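Local coordinates for protein retinol dehydratase (PDB 1FMJ) that converts retinol to anhydroretinol as a dehydratase built on a sulfotransferase fold, and binds retinol together with adenosine 3',5'-diphosphate, at residues A[11-16]-A[35-40]; A[59-63]-A[153-159]; A[96-102]-A[292-298]; A[178-182]-A[264-268]. All coordinates share one frame; numbering follows the deposited sequence.

Interaction 1 of 4, residues A[11-16]-A[35-40]; sequences YEFREL and YVKLGP
Phe13 and Arg14 of 11-16 run antiparallel to Leu38 and Lys37 of 35-40, making 13-14 an outer strand of a small three-stranded antiparallel sheet. Phe13 and Leu38 form the non-hydrogen-bonded pair. Arg14 and Lys37 form the hydrogen-bonded one, with Arg14 N 3.0 Å from Lys37 O and Lys37 N 2.8 Å from Arg14 O; Gly39 N adds a third rung to Glu12 O at 3.1 Å. Beyond the strands, one water bridges Leu16 N, Tyr35 O and Glu15 OE1, while Glu15 OE2 forms a salt bridge with Arg47. The Phe13 and Leu38 side chains share one face of the sheet, where Leu38 CD1 touches the CB atoms of Phe13 and Tyr11. On the other face Arg14 and Lys37 run alongside each other in one direction, and Lys37 CG sits over one face of the Arg14 guanidinium. Their polar ends go to different partners: Arg14 NH2 forms a salt bridge with Glu20, and Lys37 NZ hydrogen-bonds to Gly42 O and Gly220 O. Leu16 comes across the lysine chain nearly perpendicular to it, Leu16 CD2 to Lys37 CD 3.8 Å. At the far end, Tyr11 CG is anti to its own carbonyl carbon (chi1 -57°), which brings Tyr11 CD2 to 3.5 Å from Pro40 CD.

Interaction 2 of 4, residues A[59-63]-A[153-159]; sequences MPLRP and VPPTEKR
Arg62 lays its guanidinium flat on that of Arg159, the group centres 3.6 Å apart and the planes 9° from parallel. This stack is the tight part of a contact between two loops. The two chains run nearly perpendicular, and Arg62 NE lies over the centre of the Arg159 group. Extended from CG to NE, Arg62 reaches Val153 and grips its carbonyl oxygen end-on: Arg62 NH1 and NH2 each lie 3.0 Å from Val153 O. Arg159, bent at chi3 (-60°), uses the edge of its guanidinium, with Arg159 NH2 giving a long bond of 3.3 Å to Pro60 O. The like charges are probably made tolerable by Asp65, whose OD2 forms a salt bridge with Arg159 NH2. Replacing Arg62 with alanine removes both donors to Val153 O, which would probably be left without its mate, and is likely to uncover one face of the Arg159 guanidinium. The looser side is the exposed type I turn from Pro154 to Glu157, where Pro155 CG stands 4.1 Å above the other face of the Arg62 group and a water accepts from Arg62 NH1. The contact joins the loop between helix 53-57 and strand 66-70 to that between helix 146-152 and strand 160-163, just before these neighbouring strands.

Interaction 3 of 4, residues A[96-102]-A[292-298]; sequences KTYMSLR and AVNMEDY
Met99 N donates to Ala292 O across the contact at 2.9 Å, with an N-H...O angle of 170° and the donor nearly in line with the carbonyl. This is the one direct hydrogen bond between the segments, and it uses an amide of the first turn of helix 99-102, just after the N-cap residue Tyr98. Met99 can be followed outward. Met99 CB lies 3.5 Å from the same Ala292 O; CG is anti to the backbone N (chi1 179°), and bends at chi2 and chi3 then fold the chain. Met99 SD comes to rest over one face of the Arg102 guanidinium, 4.0 Å above its plane, and Met99 CE touches Val293 CG1 at 3.8 Å. Arg102 presents the edge of its guanidinium to Val293 and has its charge met by Glu81 of helix 76-87. The methyl of Ala292 fits against the backbone, Ala292 CB 3.5 Å from Lys96 O. Farther out, Tyr98 and Asp297 overlap side by side with their chains running opposite ways, the carboxylate 18° from parallel with the ring and Asp297 OD2 above one face. Asp297 OD2 also stands over the centre of the Tyr298 ring, placing the carboxylate between two aromatic faces. Asn294 OD1 accepts from Glu296 N in an Asx turn that encloses Met295, a residue of the retinol pocket. The arrangement thus anchors a pocket-lining loop of the sulfotransferase fold to the start of a short helix.

Interaction 4 of 4, residues A[178-182]-A[264-268]; sequences VKMVY and DFLGK
An apolar contact between sheet and helix end, buried beside the central parallel sheet, joins strand 179-184 to the C-terminus of helix 255-265. Phe265 carries it: with CG anti to the backbone N (chi1 177°), the ring reaches the strand, where Phe265 CZ lies 3.4 Å from Met180 O and Phe265 CE2 3.9 Å from Val181 CG2. Lys179 CB also meets Phe265 CZ, at 4.1 Å. Its amine is too far from the ring for more than a weak cation-pi attraction; Lys179 NZ instead bonds to Asn242 and to a water that also donates to Phe265 O. Leu266 CD2 approaches Lys179 CD at 4.3 Å and packs on helix 76-87 too. Shortening Phe265 to an alanine would probably open a gap beside Met180 and Val181, and the end of helix 255-265 would probably lose its main contact with this strand. Two residues on from Phe265, Gly267 has positive phi (65°) and closes the helix in a Schellman motif, its N bonded to Asp264 O. A helix packed on a parallel beta-sheet in this way is the layered alpha/beta architecture of the sulfotransferase domain, related to P-loop nucleotide-binding proteins.

Interaction 4 is the buried contact of the set, interaction 2 lies at the surface, and interactions 1 and 3 are partly buried. The chemistry follows: an aromatic ring against a strand in 4, stacked guanidinium groups and their hydrogen bonds to backbone carbonyls in 2, a ladder of backbone bonds in 1, and one backbone bond with mixed side-chain packing in 3. Interactions 2 and 4 both adjoin the parallel sheet and touch directly, Arg62 O lying 3.3 Å from Val178 CG1. Interaction 1 belongs to a separate antiparallel sheet, its centre about 33 Å from that of interaction 3, on the opposite side of the chain's centre. Of the four, only interaction 3 contains a retinol-pocket residue.

Interaction 1 of 4, residues A[11-16]-A[35-40]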
loop_
_atom_site.group_PDB
_atom_site.type_symbol
_atom_site.label_atom_id
_atom_site.label_comp_id
_atom_site.label_asym_id
_atom_site.label_seq_id
_atom_site.Cartn_x
_atom_site.Cartn_y
_atom_site.Cartn_z
ATOM N N TYR A 11 -17.251 3.565 14.128
ATOM C CA TYR A 11 -16.763 2.196 14.148
ATOM C C TYR A 11 -16.229 1.679 15.472
ATOM O O TYR A 11 -15.566 2.395 16.218
ATOM C CB TYR A 11 -15.674 2.030 13.090
ATOM C CG TYR A 11 -16.125 2.385 11.699
ATOM C CD1 TYR A 11 -15.455 3.353 10.957
ATOM C CD2 TYR A 11 -17.212 1.740 11.115
ATOM C CE1 TYR A 11 -15.853 3.670 9.663
ATOM C CE2 TYR A 11 -17.620 2.051 9.816
ATOM C CZ TYR A 11 -16.930 3.014 9.100
ATOM O OH TYR A 11 -17.297 3.297 7.808
ATOM N N GLU A 12 -16.531 0.420 15.753
ATOM C CA GLU A 12 -16.043 -0.230 16.954
ATOM C C GLU A 12 -15.054 -1.265 16.441
ATOM O O GLU A 12 -15.118 -1.661 15.278
ATOM C CB GLU A 12 -17.172 -0.938 17.700
ATOM C CG GLU A 12 -18.311 -0.045 18.136
ATOM C CD GLU A 12 -19.270 -0.768 19.061
ATOM O OE1 GLU A 12 -19.517 -1.971 18.829
ATOM O OE2 GLU A 12 -19.781 -0.135 20.010
ATOM N N PHE A 13 -14.139 -1.697 17.299
ATOM C CA PHE A 13 -13.160 -2.690 16.902
ATOM C C PHE A 13 -13.256 -3.867 17.855
ATOM O O PHE A 13 -13.794 -3.750 18.957
ATOM C CB PHE A 13 -11.747 -2.091 16.946
ATOM C CG PHE A 13 -11.250 -1.808 18.336
ATOM C CD1 PHE A 13 -10.597 -2.796 19.072
ATOM C CD2 PHE A 13 -11.441 -0.555 18.915
ATOM C CE1 PHE A 13 -10.137 -2.539 20.368
ATOM C CE2 PHE A 13 -10.987 -0.290 20.207
ATOM C CZ PHE A 13 -10.333 -1.283 20.934
ATOM N N ARG A 14 -12.747 -5.009 17.426
ATOM C CA ARG A 14 -12.781 -6.184 18.278
ATOM C C ARG A 14 -11.477 -6.923 18.130
ATOM O O ARG A 14 -10.820 -6.853 17.085
ATOM C CB ARG A 14 -13.928 -7.121 17.894
ATOM C CG ARG A 14 -13.697 -7.902 16.605
ATOM C CD ARG A 14 -14.833 -8.879 16.365
ATOM N NE ARG A 14 -14.692 -9.632 15.119
ATOM C CZ ARG A 14 -13.730 -10.520 14.877
ATOM N NH1 ARG A 14 -12.810 -10.773 15.797
ATOM N NH2 ARG A 14 -13.692 -11.159 13.712
ATOM N N GLU A 15 -11.104 -7.624 19.190
ATOM C CA GLU A 15 -9.888 -8.409 19.192
ATOM C C GLU A 15 -10.189 -9.592 18.291
ATOM O O GLU A 15 -11.350 -9.847 17.964
ATOM C CB GLU A 15 -9.588 -8.903 20.605
ATOM C CG GLU A 15 -9.416 -7.801 21.645
ATOM C CD GLU A 15 -8.144 -7.004 21.446
ATOM O OE1 GLU A 15 -7.103 -7.629 21.145
ATOM O OE2 GLU A 15 -8.179 -5.760 21.604
ATOM N N LEU A 16 -9.148 -10.301 17.876
ATOM C CA LEU A 16 -9.321 -11.473 17.034
ATOM C C LEU A 16 -9.797 -12.603 17.949
ATOM O O LEU A 16 -9.359 -12.696 19.096
ATOM C CB LEU A 16 -7.984 -11.838 16.382
ATOM C CG LEU A 16 -7.516 -10.870 15.289
ATOM C CD1 LEU A 16 -6.007 -10.955 15.067
ATOM C CD2 LEU A 16 -8.273 -11.195 14.013
ATOM N N TYR A 35 -2.901 -6.891 15.822
ATOM C CA TYR A 35 -4.059 -6.384 15.078
ATOM C C TYR A 35 -5.367 -6.375 15.883
ATOM O O TYR A 35 -5.441 -6.875 17.008
ATOM C CB TYR A 35 -4.335 -7.242 13.838
ATOM C CG TYR A 35 -3.240 -7.346 12.799
ATOM C CD1 TYR A 35 -2.338 -8.406 12.816
ATOM C CD2 TYR A 35 -3.175 -6.445 11.738
ATOM C CE1 TYR A 35 -1.411 -8.577 11.799
ATOM C CE2 TYR A 35 -2.246 -6.607 10.712
ATOM C CZ TYR A 35 -1.372 -7.677 10.749
ATOM O OH TYR A 35 -0.477 -7.867 9.731
ATOM N N VAL A 36 -6.392 -5.796 15.261
ATOM C CA VAL A 36 -7.755 -5.736 15.776
ATOM C C VAL A 36 -8.614 -5.515 14.540
ATOM O O VAL A 36 -8.174 -4.875 13.579
ATOM C CB VAL A 36 -8.008 -4.563 16.761
ATOM C CG1 VAL A 36 -7.135 -4.713 17.999
ATOM C CG2 VAL A 36 -7.774 -3.232 16.066
ATOM N N LYS A 37 -9.817 -6.076 14.549
ATOM C CA LYS A 37 -10.752 -5.935 13.439
ATOM C C LYS A 37 -11.402 -4.559 13.584
ATOM O O LYS A 37 -11.729 -4.144 14.697
ATOM C CB LYS A 37 -11.827 -7.020 13.523
ATOM C CG LYS A 37 -11.909 -7.965 12.324
ATOM C CD LYS A 37 -10.736 -8.919 12.260
ATOM C CE LYS A 37 -10.992 -10.051 11.262
ATOM N NZ LYS A 37 -11.123 -9.581 9.845
ATOM N N LEU A 38 -11.600 -3.855 12.477
ATOM C CA LEU A 38 -12.193 -2.521 12.553
ATOM C C LEU A 38 -13.407 -2.330 11.662
ATOM O O LEU A 38 -13.355 -2.595 10.468
ATOM C CB LEU A 38 -11.143 -1.456 12.209
ATOM C CG LEU A 38 -11.609 -0.001 12.317
ATOM C CD1 LEU A 38 -12.198 0.218 13.712
ATOM C CD2 LEU A 38 -10.451 0.959 12.062
ATOM N N GLY A 39 -14.504 -1.860 12.250
ATOM C CA GLY A 39 -15.717 -1.634 11.480
ATOM C C GLY A 39 -16.521 -2.891 11.188
ATOM O O GLY A 39 -16.059 -4.002 11.443
ATOM N N PRO A 40 -17.738 -2.746 10.646
ATOM C CA PRO A 40 -18.599 -3.889 10.324
ATOM C C PRO A 40 -17.967 -4.863 9.334
ATOM O O PRO A 40 -18.361 -6.026 9.267
ATOM C CB PRO A 40 -19.861 -3.227 9.773
ATOM C CG PRO A 40 -19.327 -1.954 9.157
ATOM C CD PRO A 40 -18.361 -1.482 10.213
HETATM O O HOH W 1 -6.599 -9.095 18.421
#

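Interaction 2 of 4, residues A[59-63]-A[153-159]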
loop_
_atom_site.group_PDB
_atom_site.type_symbol
_atom_site.label_atom_id
_atom_site.label_comp_id
_atom_site.label_asym_id
_atom_site.label_seq_id
_atom_site.Cartn_x
_atom_site.Cartn_y
_atom_site.Cartn_z
ATOM N N MET A 59 -10.082 14.138 9.054
ATOM C CA MET A 59 -8.992 14.961 8.543
ATOM C C MET A 59 -9.414 16.069 7.579
ATOM O O MET A 59 -10.120 15.839 6.596
ATOM C CB MET A 59 -7.902 14.091 7.897
ATOM C CG MET A 59 -8.358 13.199 6.748
ATOM S SD MET A 59 -6.974 12.240 6.015
ATOM C CE MET A 59 -7.737 11.633 4.508
ATOM N N PRO A 60 -9.009 17.308 7.871
ATOM C CA PRO A 60 -9.378 18.403 6.974
ATOM C C PRO A 60 -8.713 18.180 5.620
ATOM O O PRO A 60 -7.523 17.849 5.553
ATOM C CB PRO A 60 -8.835 19.635 7.691
ATOM C CG PRO A 60 -8.949 19.244 9.130
ATOM C CD PRO A 60 -8.433 17.825 9.121
ATOM N N LEU A 61 -9.481 18.348 4.551
ATOM C CA LEU A 61 -8.955 18.155 3.208
ATOM C C LEU A 61 -8.924 19.447 2.401
ATOM O O LEU A 61 -9.675 20.387 2.677
ATOM C CB LEU A 61 -9.775 17.089 2.477
ATOM C CG LEU A 61 -9.747 15.716 3.172
ATOM C CD1 LEU A 61 -10.587 14.737 2.385
ATOM C CD2 LEU A 61 -8.309 15.207 3.281
ATOM N N ARG A 62 -8.050 19.470 1.399
ATOM C CA ARG A 62 -7.855 20.628 0.542
ATOM C C ARG A 62 -8.058 20.263 -0.923
ATOM O O ARG A 62 -7.740 19.151 -1.338
ATOM C CB ARG A 62 -6.443 21.161 0.747
ATOM C CG ARG A 62 -6.075 21.285 2.221
ATOM C CD ARG A 62 -4.625 21.702 2.406
ATOM N NE ARG A 62 -4.282 21.855 3.816
ATOM C CZ ARG A 62 -3.041 21.994 4.273
ATOM N NH1 ARG A 62 -2.019 22.004 3.434
ATOM N NH2 ARG A 62 -2.821 22.114 5.573
ATOM N N PRO A 63 -8.586 21.207 -1.728
ATOM C CA PRO A 63 -8.839 20.991 -3.156
ATOM C C PRO A 63 -7.612 20.621 -3.984
ATOM O O PRO A 63 -7.755 20.039 -5.053
ATOM C CB PRO A 63 -9.474 22.309 -3.603
ATOM C CG PRO A 63 -8.879 23.313 -2.659
ATOM C CD PRO A 63 -8.944 22.584 -1.338
ATOM N N VAL A 153 1.665 19.977 6.886
ATOM C CA VAL A 153 2.067 20.506 5.586
ATOM C C VAL A 153 1.414 21.877 5.372
ATOM O O VAL A 153 0.201 22.016 5.493
ATOM C CB VAL A 153 1.655 19.549 4.443
ATOM C CG1 VAL A 153 1.959 20.185 3.091
ATOM C CG2 VAL A 153 2.407 18.220 4.583
ATOM N N PRO A 154 2.214 22.911 5.070
ATOM C CA PRO A 154 1.667 24.262 4.849
ATOM C C PRO A 154 0.694 24.292 3.666
ATOM O O PRO A 154 0.903 23.596 2.678
ATOM C CB PRO A 154 2.912 25.104 4.565
ATOM C CG PRO A 154 4.011 24.368 5.241
ATOM C CD PRO A 154 3.680 22.915 4.963
ATOM N N PRO A 155 -0.367 25.118 3.742
ATOM C CA PRO A 155 -1.361 25.231 2.672
ATOM C C PRO A 155 -0.762 25.566 1.313
ATOM O O PRO A 155 -1.313 25.182 0.281
ATOM C CB PRO A 155 -2.278 26.350 3.165
ATOM C CG PRO A 155 -2.192 26.223 4.646
ATOM C CD PRO A 155 -0.713 26.014 4.859
ATOM N N THR A 156 0.361 26.280 1.313
ATOM C CA THR A 156 1.009 26.674 0.067
ATOM C C THR A 156 1.826 25.560 -0.566
ATOM O O THR A 156 2.502 25.765 -1.579
ATOM C CB THR A 156 1.913 27.896 0.275
ATOM O OG1 THR A 156 2.727 27.694 1.430
ATOM C CG2 THR A 156 1.079 29.153 0.462
ATOM N N GLU A 157 1.764 24.375 0.031
ATOM C CA GLU A 157 2.485 23.232 -0.498
ATOM C C GLU A 157 1.485 22.149 -0.857
ATOM O O GLU A 157 0.775 21.658 0.016
ATOM C CB GLU A 157 3.460 22.683 0.547
ATOM C CG GLU A 157 4.313 21.542 0.042
ATOM C CD GLU A 157 5.226 20.979 1.118
ATOM O OE1 GLU A 157 5.771 21.773 1.910
ATOM O OE2 GLU A 157 5.410 19.744 1.160
ATOM N N LYS A 158 1.429 21.774 -2.132
ATOM C CA LYS A 158 0.506 20.731 -2.559
ATOM C C LYS A 158 0.820 19.454 -1.788
ATOM O O LYS A 158 1.986 19.068 -1.655
ATOM C CB LYS A 158 0.628 20.475 -4.064
ATOM C CG LYS A 158 -0.249 19.326 -4.560
ATOM C CD LYS A 158 -0.073 19.076 -6.052
ATOM C CE LYS A 158 -1.123 19.781 -6.891
ATOM N NZ LYS A 158 -2.469 19.173 -6.794
ATOM N N ARG A 159 -0.221 18.816 -1.259
ATOM C CA ARG A 159 -0.040 17.590 -0.499
ATOM C C ARG A 159 -0.306 16.344 -1.326
ATOM O O ARG A 159 -1.378 16.195 -1.925
ATOM C CB ARG A 159 -0.951 17.571 0.734
ATOM C CG ARG A 159 -0.671 18.675 1.748
ATOM C CD ARG A 159 -1.526 18.503 3.014
ATOM N NE ARG A 159 -2.961 18.528 2.736
ATOM C CZ ARG A 159 -3.905 18.496 3.675
ATOM N NH1 ARG A 159 -3.568 18.436 4.961
ATOM N NH2 ARG A 159 -5.185 18.527 3.328
HETATM O O HOH W 2 -5.516 17.950 7.318
HETATM O O HOH W 3 -1.676 22.400 0.711
#

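Interaction 3 of 4, residues A[96-102]-A[292-298]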
loop_
_atom_site.group_PDB
_atom_site.type_symbol
_atom_site.label_atom_id
_atom_site.label_comp_id
_atom_site.label_asym_id
_atom_site.label_seq_id
_atom_site.Cartn_x
_atom_site.Cartn_y
_atom_site.Cartn_z
ATOM N N LYS A 96 14.150 13.498 -8.009
ATOM C CA LYS A 96 15.243 12.699 -7.475
ATOM C C LYS A 96 15.213 12.633 -5.954
ATOM O O LYS A 96 15.942 11.852 -5.346
ATOM C CB LYS A 96 16.589 13.236 -7.969
ATOM C CG LYS A 96 16.757 13.109 -9.479
ATOM C CD LYS A 96 18.121 13.590 -9.939
ATOM C CE LYS A 96 18.265 13.472 -11.458
ATOM N NZ LYS A 96 19.636 13.848 -11.924
ATOM N N THR A 97 14.375 13.453 -5.332
ATOM C CA THR A 97 14.274 13.416 -3.879
ATOM C C THR A 97 13.533 12.131 -3.517
ATOM O O THR A 97 12.758 11.607 -4.323
ATOM C CB THR A 97 13.495 14.632 -3.325
ATOM O OG1 THR A 97 14.274 15.820 -3.498
ATOM C CG2 THR A 97 13.211 14.458 -1.847
ATOM N N TYR A 98 13.779 11.622 -2.315
ATOM C CA TYR A 98 13.130 10.397 -1.862
ATOM C C TYR A 98 11.600 10.474 -1.919
ATOM O O TYR A 98 10.988 11.424 -1.428
ATOM C CB TYR A 98 13.583 10.056 -0.436
ATOM C CG TYR A 98 15.046 9.661 -0.342
ATOM C CD1 TYR A 98 15.945 10.403 0.425
ATOM C CD2 TYR A 98 15.531 8.551 -1.036
ATOM C CE1 TYR A 98 17.302 10.052 0.498
ATOM C CE2 TYR A 98 16.886 8.188 -0.975
ATOM C CZ TYR A 98 17.766 8.943 -0.207
ATOM O OH TYR A 98 19.104 8.600 -0.165
ATOM N N MET A 99 10.997 9.459 -2.529
ATOM C CA MET A 99 9.549 9.372 -2.659
ATOM C C MET A 99 8.923 9.556 -1.278
ATOM O O MET A 99 7.893 10.210 -1.130
ATOM C CB MET A 99 9.168 8.002 -3.237
ATOM C CG MET A 99 7.680 7.754 -3.407
ATOM S SD MET A 99 6.955 8.742 -4.720
ATOM C CE MET A 99 7.402 7.776 -6.151
ATOM N N SER A 100 9.567 8.990 -0.266
ATOM C CA SER A 100 9.066 9.089 1.096
ATOM C C SER A 100 9.027 10.534 1.596
ATOM O O SER A 100 8.411 10.819 2.614
ATOM C CB SER A 100 9.911 8.228 2.032
ATOM O OG SER A 100 11.269 8.623 2.001
ATOM N N LEU A 101 9.688 11.442 0.881
ATOM C CA LEU A 101 9.683 12.853 1.253
ATOM C C LEU A 101 8.690 13.623 0.378
ATOM O O LEU A 101 8.258 14.717 0.730
ATOM C CB LEU A 101 11.087 13.463 1.095
ATOM C CG LEU A 101 12.067 13.421 2.285
ATOM C CD1 LEU A 101 12.050 12.060 2.952
ATOM C CD2 LEU A 101 13.474 13.755 1.800
ATOM N N ARG A 102 8.327 13.055 -0.765
ATOM C CA ARG A 102 7.399 13.726 -1.661
ATOM C C ARG A 102 5.944 13.386 -1.336
ATOM O O ARG A 102 5.025 14.119 -1.704
ATOM C CB ARG A 102 7.739 13.373 -3.113
ATOM C CG ARG A 102 8.996 14.089 -3.636
ATOM C CD ARG A 102 9.342 13.680 -5.071
ATOM N NE ARG A 102 9.961 12.361 -5.112
ATOM C CZ ARG A 102 9.846 11.502 -6.117
ATOM N NH1 ARG A 102 9.120 11.812 -7.189
ATOM N NH2 ARG A 102 10.467 10.330 -6.052
ATOM N N ALA A 292 15.743 6.753 -5.523
ATOM C CA ALA A 292 14.736 7.678 -5.012
ATOM C C ALA A 292 13.425 6.960 -4.695
ATOM O O ALA A 292 12.592 7.477 -3.946
ATOM C CB ALA A 292 14.487 8.797 -6.024
ATOM N N VAL A 293 13.252 5.764 -5.248
ATOM C CA VAL A 293 12.019 5.013 -5.037
ATOM C C VAL A 293 12.177 3.559 -4.602
ATOM O O VAL A 293 11.208 2.943 -4.168
ATOM C CB VAL A 293 11.150 5.016 -6.322
ATOM C CG1 VAL A 293 10.889 6.441 -6.777
ATOM C CG2 VAL A 293 11.847 4.220 -7.430
ATOM N N ASN A 294 13.379 3.001 -4.703
ATOM C CA ASN A 294 13.553 1.602 -4.343
ATOM C C ASN A 294 13.755 1.300 -2.863
ATOM O O ASN A 294 13.949 0.144 -2.492
ATOM C CB ASN A 294 14.690 0.970 -5.156
ATOM C CG ASN A 294 16.040 1.587 -4.864
ATOM O OD1 ASN A 294 16.256 2.161 -3.803
ATOM N ND2 ASN A 294 16.966 1.445 -5.801
ATOM N N MET A 295 13.715 2.337 -2.033
ATOM C CA MET A 295 13.866 2.194 -0.588
ATOM C C MET A 295 15.159 1.516 -0.150
ATOM O O MET A 295 15.259 1.043 0.986
ATOM C CB MET A 295 12.676 1.418 -0.020
ATOM C CG MET A 295 11.320 2.078 -0.243
ATOM S SD MET A 295 11.040 3.540 0.797
ATOM C CE MET A 295 9.979 2.870 2.032
ATOM N N GLU A 296 16.145 1.457 -1.039
ATOM C CA GLU A 296 17.420 0.833 -0.704
ATOM C C GLU A 296 18.214 1.679 0.285
ATOM O O GLU A 296 19.207 1.225 0.839
ATOM C CB GLU A 296 18.249 0.585 -1.972
ATOM C CG GLU A 296 17.789 -0.630 -2.764
ATOM C CD GLU A 296 17.957 -1.924 -1.991
ATOM O OE1 GLU A 296 17.135 -2.846 -2.192
ATOM O OE2 GLU A 296 18.911 -2.025 -1.186
ATOM N N ASP A 297 17.763 2.909 0.506
ATOM C CA ASP A 297 18.411 3.820 1.441
ATOM C C ASP A 297 18.253 3.296 2.865
ATOM O O ASP A 297 18.984 3.698 3.772
ATOM C CB ASP A 297 17.796 5.221 1.322
ATOM C CG ASP A 297 16.287 5.184 1.108
ATOM O OD1 ASP A 297 15.846 4.518 0.149
ATOM O OD2 ASP A 297 15.539 5.827 1.881
ATOM N N TYR A 298 17.302 2.385 3.053
ATOM C CA TYR A 298 17.062 1.810 4.370
ATOM C C TYR A 298 17.922 0.577 4.657
ATOM O O TYR A 298 18.061 0.170 5.808
ATOM C CB TYR A 298 15.585 1.438 4.536
ATOM C CG TYR A 298 14.654 2.616 4.694
ATOM C CD1 TYR A 298 14.892 3.591 5.659
ATOM C CD2 TYR A 298 13.513 2.741 3.903
ATOM C CE1 TYR A 298 14.019 4.661 5.836
ATOM C CE2 TYR A 298 12.629 3.810 4.072
ATOM C CZ TYR A 298 12.891 4.762 5.040
ATOM O OH TYR A 298 12.030 5.819 5.216
HETATM O O HOH W 4 11.531 6.606 -0.861
#

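Interaction 4 of 4, residues A[178-182]-A[264-268]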
loop_
_atom_site.group_PDB
_atom_site.type_symbol
_atom_site.label_atom_id
_atom_site.label_comp_id
_atom_site.label_asym_id
_atom_site.label_seq_id
_atom_site.Cartn_x
_atom_site.Cartn_y
_atom_site.Cartn_z
ATOM N N VAL A 178 -10.898 16.202 -2.865
ATOM C CA VAL A 178 -9.631 15.744 -3.415
ATOM C C VAL A 178 -9.720 14.758 -4.563
ATOM O O VAL A 178 -10.755 14.126 -4.785
ATOM C CB VAL A 178 -8.761 15.114 -2.292
ATOM C CG1 VAL A 178 -8.763 16.027 -1.085
ATOM C CG2 VAL A 178 -9.295 13.732 -1.901
ATOM N N LYS A 179 -8.623 14.644 -5.303
ATOM C CA LYS A 179 -8.550 13.704 -6.403
ATOM C C LYS A 179 -7.823 12.470 -5.878
ATOM O O LYS A 179 -6.938 12.570 -5.022
ATOM C CB LYS A 179 -7.802 14.317 -7.588
ATOM C CG LYS A 179 -8.577 15.453 -8.235
ATOM C CD LYS A 179 -7.877 16.014 -9.451
ATOM C CE LYS A 179 -8.647 17.203 -9.995
ATOM N NZ LYS A 179 -10.070 16.844 -10.288
ATOM N N MET A 180 -8.208 11.306 -6.380
ATOM C CA MET A 180 -7.608 10.051 -5.947
ATOM C C MET A 180 -7.436 9.074 -7.094
ATOM O O MET A 180 -8.304 8.962 -7.963
ATOM C CB MET A 180 -8.478 9.401 -4.859
ATOM C CG MET A 180 -8.097 7.946 -4.509
ATOM S SD MET A 180 -9.089 7.230 -3.143
ATOM C CE MET A 180 -8.450 8.180 -1.766
ATOM N N VAL A 181 -6.296 8.386 -7.104
ATOM C CA VAL A 181 -6.024 7.365 -8.108
ATOM C C VAL A 181 -5.908 6.087 -7.297
ATOM O O VAL A 181 -5.033 5.965 -6.444
ATOM C CB VAL A 181 -4.700 7.606 -8.861
ATOM C CG1 VAL A 181 -4.526 6.543 -9.944
ATOM C CG2 VAL A 181 -4.707 8.988 -9.497
ATOM N N TYR A 182 -6.798 5.139 -7.549
ATOM C CA TYR A 182 -6.777 3.895 -6.811
ATOM C C TYR A 182 -6.342 2.757 -7.709
ATOM O O TYR A 182 -6.880 2.562 -8.805
ATOM C CB TYR A 182 -8.158 3.605 -6.233
ATOM C CG TYR A 182 -8.242 2.326 -5.439
ATOM C CD1 TYR A 182 -8.197 2.343 -4.050
ATOM C CD2 TYR A 182 -8.397 1.096 -6.081
ATOM C CE1 TYR A 182 -8.313 1.161 -3.305
ATOM C CE2 TYR A 182 -8.510 -0.085 -5.355
ATOM C CZ TYR A 182 -8.472 -0.047 -3.970
ATOM O OH TYR A 182 -8.635 -1.216 -3.259
ATOM N N ASP A 264 -5.116 13.205 -18.219
ATOM C CA ASP A 264 -6.438 13.796 -18.407
ATOM C C ASP A 264 -7.133 13.969 -17.067
ATOM O O ASP A 264 -7.679 15.031 -16.771
ATOM C CB ASP A 264 -7.309 12.916 -19.308
ATOM C CG ASP A 264 -6.710 12.708 -20.675
ATOM O OD1 ASP A 264 -6.147 13.675 -21.230
ATOM O OD2 ASP A 264 -6.812 11.581 -21.201
ATOM N N PHE A 265 -7.112 12.912 -16.262
ATOM C CA PHE A 265 -7.731 12.930 -14.941
ATOM C C PHE A 265 -7.177 14.088 -14.102
ATOM O O PHE A 265 -7.917 14.724 -13.354
ATOM C CB PHE A 265 -7.476 11.588 -14.234
ATOM C CG PHE A 265 -8.011 11.523 -12.829
ATOM C CD1 PHE A 265 -9.381 11.543 -12.584
ATOM C CD2 PHE A 265 -7.141 11.437 -11.750
ATOM C CE1 PHE A 265 -9.874 11.478 -11.283
ATOM C CE2 PHE A 265 -7.624 11.372 -10.447
ATOM C CZ PHE A 265 -8.995 11.392 -10.213
ATOM N N LEU A 266 -5.884 14.368 -14.243
ATOM C CA LEU A 266 -5.255 15.445 -13.485
ATOM C C LEU A 266 -5.347 16.801 -14.173
ATOM O O LEU A 266 -4.794 17.793 -13.685
ATOM C CB LEU A 266 -3.785 15.113 -13.207
ATOM C CG LEU A 266 -3.564 13.936 -12.253
ATOM C CD1 LEU A 266 -2.084 13.680 -12.078
ATOM C CD2 LEU A 266 -4.217 14.242 -10.914
ATOM N N GLY A 267 -6.049 16.841 -15.302
ATOM C CA GLY A 267 -6.196 18.082 -16.038
ATOM C C GLY A 267 -4.874 18.580 -16.593
ATOM O O GLY A 267 -4.645 19.787 -16.682
ATOM N N LYS A 268 -4.001 17.650 -16.970
ATOM C CA LYS A 268 -2.693 18.003 -17.512
ATOM C C LYS A 268 -2.499 17.408 -18.908
ATOM O O LYS A 268 -2.803 16.238 -19.137
ATOM C CB LYS A 268 -1.589 17.484 -16.584
ATOM C CG LYS A 268 -1.704 17.949 -15.133
ATOM C CD LYS A 268 -1.424 19.440 -14.990
ATOM C CE LYS A 268 -1.461 19.871 -13.532
ATOM N NZ LYS A 268 -2.766 19.537 -12.885
HETATM O O HOH W 5 -10.342 14.611 -11.885
#